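Side-chain contacts in CofB (Escherichia coli, PDB 5AX6), which is a homotrimeric minor pilin of the CFA/III type IVb pilus and probably takes part in pilus assembly: residues W193-T196 / K201-T204; S16-I21 / L225-N230. All blocks are in the same frame, centred on the assembly; numbering follows the deposited sequence.

Interaction 1 (W193-T196 / K201-T204); sequences WRLT and KPLT
T196 and L203 meet twice, through backbone and through side chains, where the β hairpin of strands 194-198 and 201-202 ends the antiparallel sheet of the pilin domain. The amide of L203 donates to T196 O (N to O 2.8 Å). The N-H···O angle is 149°, and the donor lies 25° off the carbonyl plane, a modest departure. P202 has no N-H to give, yet its CA approaches T196 O to 3.3 Å in a CA-H···O contact, and L203 CB comes within 3.6 Å of T196 O, so this oxygen receives one N-H and also has two carbons beside it. The threonine splits its branches between two tasks. With chi1 at -67°, methyl T196 CG2 swings opposite the backbone N and runs alongside the leucine, 3.9 Å from L203 CD2, while OG1 stays beside the N and hydrogen-bonds E184 OE1 of strand 179-185. The other oxygen of E184 takes a salt bridge from R194. Next to this pair, L195 comes at the CB-CG edge of the proline ring: L195 CD1 touches P202 CB (3.9 Å) and sits almost as close to P202 CG (4.0 Å). Chemically, a single backbone hydrogen bond joins the segments, a proline ring and branched side chains supply thin apolar contacts beside it, and the polar end of T196 ties the hairpin back to the neighbouring strand.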
loop_
_atom_site.group_PDB
_atom_site.type_symbol
_atom_site.label_atom_id
_atom_site.label_comp_id
_atom_site.label_asym_id
_atom_site.label_seq_id
_atom_site.Cartn_x
_atom_site.Cartn_y
_atom_site.Cartn_z
ATOM N N TRP A 193 22.490 -44.593 20.393
ATOM C CA TRP A 193 21.305 -44.590 19.532
ATOM C C TRP A 193 21.546 -45.236 18.173
ATOM O O TRP A 193 22.580 -45.016 17.555
ATOM C CB TRP A 193 20.821 -43.152 19.304
ATOM C CG TRP A 193 20.238 -42.495 20.506
ATOM C CD1 TRP A 193 20.749 -41.421 21.192
ATOM C CD2 TRP A 193 19.017 -42.851 21.165
ATOM N NE1 TRP A 193 19.913 -41.089 22.235
ATOM C CE2 TRP A 193 18.844 -41.953 22.240
ATOM C CE3 TRP A 193 18.053 -43.842 20.951
ATOM C CZ2 TRP A 193 17.752 -42.024 23.104
ATOM C CZ3 TRP A 193 16.965 -43.906 21.802
ATOM C CH2 TRP A 193 16.823 -43.002 22.868
ATOM N N ARG A 194 20.573 -46.010 17.700
ATOM C CA ARG A 194 20.617 -46.566 16.352
ATOM C C ARG A 194 19.196 -46.719 15.829
ATOM O O ARG A 194 18.245 -46.758 16.608
ATOM C CB ARG A 194 21.330 -47.922 16.335
ATOM C CG ARG A 194 20.570 -48.976 17.133
ATOM C CD ARG A 194 21.104 -50.400 16.938
ATOM N NE ARG A 194 20.419 -51.302 17.860
ATOM C CZ ARG A 194 20.786 -51.485 19.126
ATOM N NH1 ARG A 194 21.857 -50.861 19.611
ATOM N NH2 ARG A 194 20.086 -52.301 19.904
ATOM N N LEU A 195 19.046 -46.798 14.513
ATOM C CA LEU A 195 17.727 -47.010 13.930
ATOM C C LEU A 195 17.157 -48.357 14.370
ATOM O O LEU A 195 17.835 -49.379 14.319
ATOM C CB LEU A 195 17.791 -46.934 12.405
ATOM C CG LEU A 195 18.215 -45.585 11.831
ATOM C CD1 LEU A 195 18.404 -45.693 10.327
ATOM C CD2 LEU A 195 17.160 -44.533 12.162
ATOM N N THR A 196 15.921 -48.346 14.834
ATOM C CA THR A 196 15.206 -49.589 15.073
ATOM C C THR A 196 14.932 -50.231 13.717
ATOM O O THR A 196 14.611 -49.527 12.760
ATOM C CB THR A 196 13.899 -49.338 15.840
ATOM O OG1 THR A 196 14.214 -48.887 17.165
ATOM C CG2 THR A 196 13.052 -50.614 15.917
ATOM N N LYS A 201 15.184 -53.598 8.076
ATOM C CA LYS A 201 14.635 -52.397 7.461
ATOM C C LYS A 201 14.318 -51.356 8.527
ATOM O O LYS A 201 13.480 -51.602 9.390
ATOM C CB LYS A 201 13.369 -52.726 6.664
ATOM C CG LYS A 201 12.840 -51.556 5.848
ATOM C CD LYS A 201 11.435 -51.835 5.310
ATOM C CE LYS A 201 10.844 -50.593 4.647
ATOM N NZ LYS A 201 9.445 -50.814 4.182
ATOM N N PRO A 202 14.993 -50.192 8.470
ATOM C CA PRO A 202 14.765 -49.152 9.481
ATOM C C PRO A 202 13.288 -48.815 9.599
ATOM O O PRO A 202 12.593 -48.723 8.588
ATOM C CB PRO A 202 15.576 -47.961 8.953
ATOM C CG PRO A 202 16.690 -48.604 8.182
ATOM C CD PRO A 202 16.056 -49.814 7.522
ATOM N N LEU A 203 12.829 -48.643 10.832
ATOM C CA LEU A 203 11.410 -48.497 11.135
ATOM C C LEU A 203 10.987 -47.034 11.215
ATOM O O LEU A 203 11.417 -46.299 12.110
ATOM C CB LEU A 203 11.088 -49.206 12.453
ATOM C CG LEU A 203 9.645 -49.153 12.967
ATOM C CD1 LEU A 203 8.698 -49.882 12.026
ATOM C CD2 LEU A 203 9.553 -49.737 14.371
ATOM N N THR A 204 10.149 -46.616 10.275
ATOM C CA THR A 204 9.589 -45.261 10.300
ATOM C C THR A 204 8.335 -45.289 11.125
ATOM O O THR A 204 7.752 -46.356 11.326
ATOM C CB THR A 204 9.258 -44.745 8.902
ATOM O OG1 THR A 204 8.224 -45.559 8.339
ATOM C CG2 THR A 204 10.487 -44.784 8.016
#

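Interaction 2 (S16-I21 / L225-N230)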
loop_
_atom_site.group_PDB
_atom_site.type_symbol
_atom_site.label_atom_id
_atom_site.label_comp_id
_atom_site.label_asym_id
_atom_site.label_seq_id
_atom_site.Cartn_x
_atom_site.Cartn_y
_atom_site.Cartn_z
ATOM N N SER A 16 9.218 -25.583 19.723
ATOM C CA SER A 16 9.822 -24.257 19.788
ATOM C C SER A 16 11.341 -24.345 19.765
ATOM O O SER A 16 11.998 -23.549 19.085
ATOM C CB SER A 16 9.379 -23.499 21.034
ATOM O OG SER A 16 9.895 -22.180 20.991
ATOM N N GLU A 17 11.890 -25.299 20.508
ATOM C CA GLU A 17 13.328 -25.537 20.534
ATOM C C GLU A 17 13.803 -25.925 19.139
ATOM O O GLU A 17 14.761 -25.365 18.608
ATOM C CB GLU A 17 13.685 -26.646 21.536
ATOM C CG GLU A 17 13.395 -26.329 23.003
ATOM C CD GLU A 17 14.472 -25.471 23.656
ATOM O OE1 GLU A 17 15.459 -26.039 24.186
ATOM O OE2 GLU A 17 14.326 -24.227 23.650
ATOM N N ILE A 18 13.119 -26.902 18.560
ATOM C CA ILE A 18 13.450 -27.407 17.226
ATOM C C ILE A 18 13.417 -26.292 16.180
ATOM O O ILE A 18 14.375 -26.119 15.430
ATOM C CB ILE A 18 12.491 -28.554 16.845
ATOM C CG1 ILE A 18 12.871 -29.824 17.628
ATOM C CG2 ILE A 18 12.496 -28.806 15.348
ATOM C CD1 ILE A 18 11.781 -30.890 17.611
ATOM N N ALA A 19 12.339 -25.510 16.152
ATOM C CA ALA A 19 12.205 -24.456 15.148
ATOM C C ALA A 19 13.312 -23.417 15.282
ATOM O O ALA A 19 13.823 -22.899 14.283
ATOM C CB ALA A 19 10.833 -23.773 15.255
ATOM N N GLY A 20 13.672 -23.099 16.519
ATOM C CA GLY A 20 14.724 -22.124 16.760
ATOM C C GLY A 20 16.091 -22.593 16.303
ATOM O O GLY A 20 16.845 -21.832 15.685
ATOM N N ILE A 21 16.421 -23.852 16.592
ATOM C CA ILE A 21 17.698 -24.390 16.163
ATOM C C ILE A 21 17.727 -24.414 14.624
ATOM O O ILE A 21 18.711 -24.052 14.001
ATOM C CB ILE A 21 17.945 -25.810 16.716
ATOM C CG1 ILE A 21 18.104 -25.790 18.244
ATOM C CG2 ILE A 21 19.166 -26.419 16.074
ATOM C CD1 ILE A 21 19.361 -25.074 18.703
ATOM N N LEU A 225 13.331 -37.040 14.868
ATOM C CA LEU A 225 12.564 -36.133 14.030
ATOM C C LEU A 225 13.512 -35.424 13.081
ATOM O O LEU A 225 14.470 -34.791 13.533
ATOM C CB LEU A 225 11.808 -35.097 14.872
ATOM C CG LEU A 225 10.925 -35.579 16.020
ATOM C CD1 LEU A 225 10.354 -34.376 16.774
ATOM C CD2 LEU A 225 9.800 -36.437 15.473
ATOM N N SER A 226 13.254 -35.530 11.776
ATOM C CA SER A 226 14.118 -34.913 10.768
ATOM C C SER A 226 13.474 -33.665 10.190
ATOM O O SER A 226 12.322 -33.710 9.766
ATOM C CB SER A 226 14.421 -35.889 9.624
ATOM O OG SER A 226 15.092 -37.041 10.099
ATOM N N ILE A 227 14.225 -32.569 10.167
ATOM C CA ILE A 227 13.746 -31.317 9.575
ATOM C C ILE A 227 14.638 -30.897 8.418
ATOM O O ILE A 227 15.865 -30.919 8.533
ATOM C CB ILE A 227 13.722 -30.160 10.589
ATOM C CG1 ILE A 227 13.121 -30.605 11.925
ATOM C CG2 ILE A 227 13.019 -28.940 9.975
ATOM C CD1 ILE A 227 11.611 -30.735 11.924
ATOM N N ASP A 228 14.023 -30.514 7.304
ATOM C CA ASP A 228 14.753 -29.936 6.176
ATOM C C ASP A 228 14.858 -28.432 6.399
ATOM O O ASP A 228 13.857 -27.737 6.280
ATOM C CB ASP A 228 14.014 -30.241 4.857
ATOM C CG ASP A 228 14.711 -29.675 3.628
ATOM O OD1 ASP A 228 15.714 -28.933 3.763
ATOM O OD2 ASP A 228 14.231 -29.967 2.508
ATOM N N PRO A 229 16.060 -27.917 6.727
ATOM C CA PRO A 229 16.125 -26.482 7.044
ATOM C C PRO A 229 15.843 -25.594 5.845
ATOM O O PRO A 229 15.608 -24.398 6.029
ATOM C CB PRO A 229 17.574 -26.292 7.516
ATOM C CG PRO A 229 18.329 -27.374 6.794
ATOM C CD PRO A 229 17.390 -28.549 6.778
ATOM N N ASN A 230 15.891 -26.142 4.631
ATOM C CA ASN A 230 15.608 -25.316 3.454
ATOM C C ASN A 230 14.137 -25.288 3.045
ATOM O O ASN A 230 13.735 -24.487 2.202
ATOM C CB ASN A 230 16.456 -25.786 2.272
ATOM C CG ASN A 230 17.938 -25.586 2.526
ATOM O OD1 ASN A 230 18.345 -24.547 3.029
ATOM N ND2 ASN A 230 18.742 -26.596 2.223
#
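I18 of helix 4-25 lies over I227 of strand 220-227 with their CA atoms 8.6 Å apart, the closest such pair, which leaves side chains alone to bridge the gap. Such helix-on-sheet packing is the core of the type IV pilin fold, in which the N-terminal helix rests against an antiparallel sheet. I18 alone of its helical segment reaches the strand, and it uses both branches. I18 CG2, opposite the backbone N, meets I227 CG1 at 3.9 Å and I227 CD1 at 4.0 Å. The longer branch, its CG1 beside the N (chi1 -75°), carries I18 CD1 to L225 CD1, also 3.9 Å away. I18 crosses L225 at nearly a right angle but I227 more obliquely. L225 and I227 alternate with S226, so both aim their CB toward the helix, whereas S226 OG hydrogen-bonds D143 of strand 139-148. F144 touches both isoleucines and V22 extends the helix side of the packing to I227. All three contacting residues are buried, and apolar side chains alone make the contact. Past the strand end the chain makes an Asx turn, and P229 within it still packs on V22 and V25: N230 N reaches D228 OD1 at 2.9 Å, from above the carboxylate plane.

How the interactions relate
Both interactions reach the same antiparallel sheet in the pilin domain, with centres about 20 Å apart and nearest atoms about 8 Å apart. Interaction 2 puts the N-terminal helix on inner strand 220-227; interaction 1 closes the hairpin at an outer end of the sheet, with strand 179-185 intervening. Strand 220-227 also connects them through side chains, since L195 touches R224 and T196 touches Y221. In sequence, the hairpin falls within the long loop that 16-21 and 225-230 close. Their surroundings differ: T204 packs on Q48 of the second subunit of the trimer, whereas 16-21 and 225-230 touch no other protein chain of the assembly.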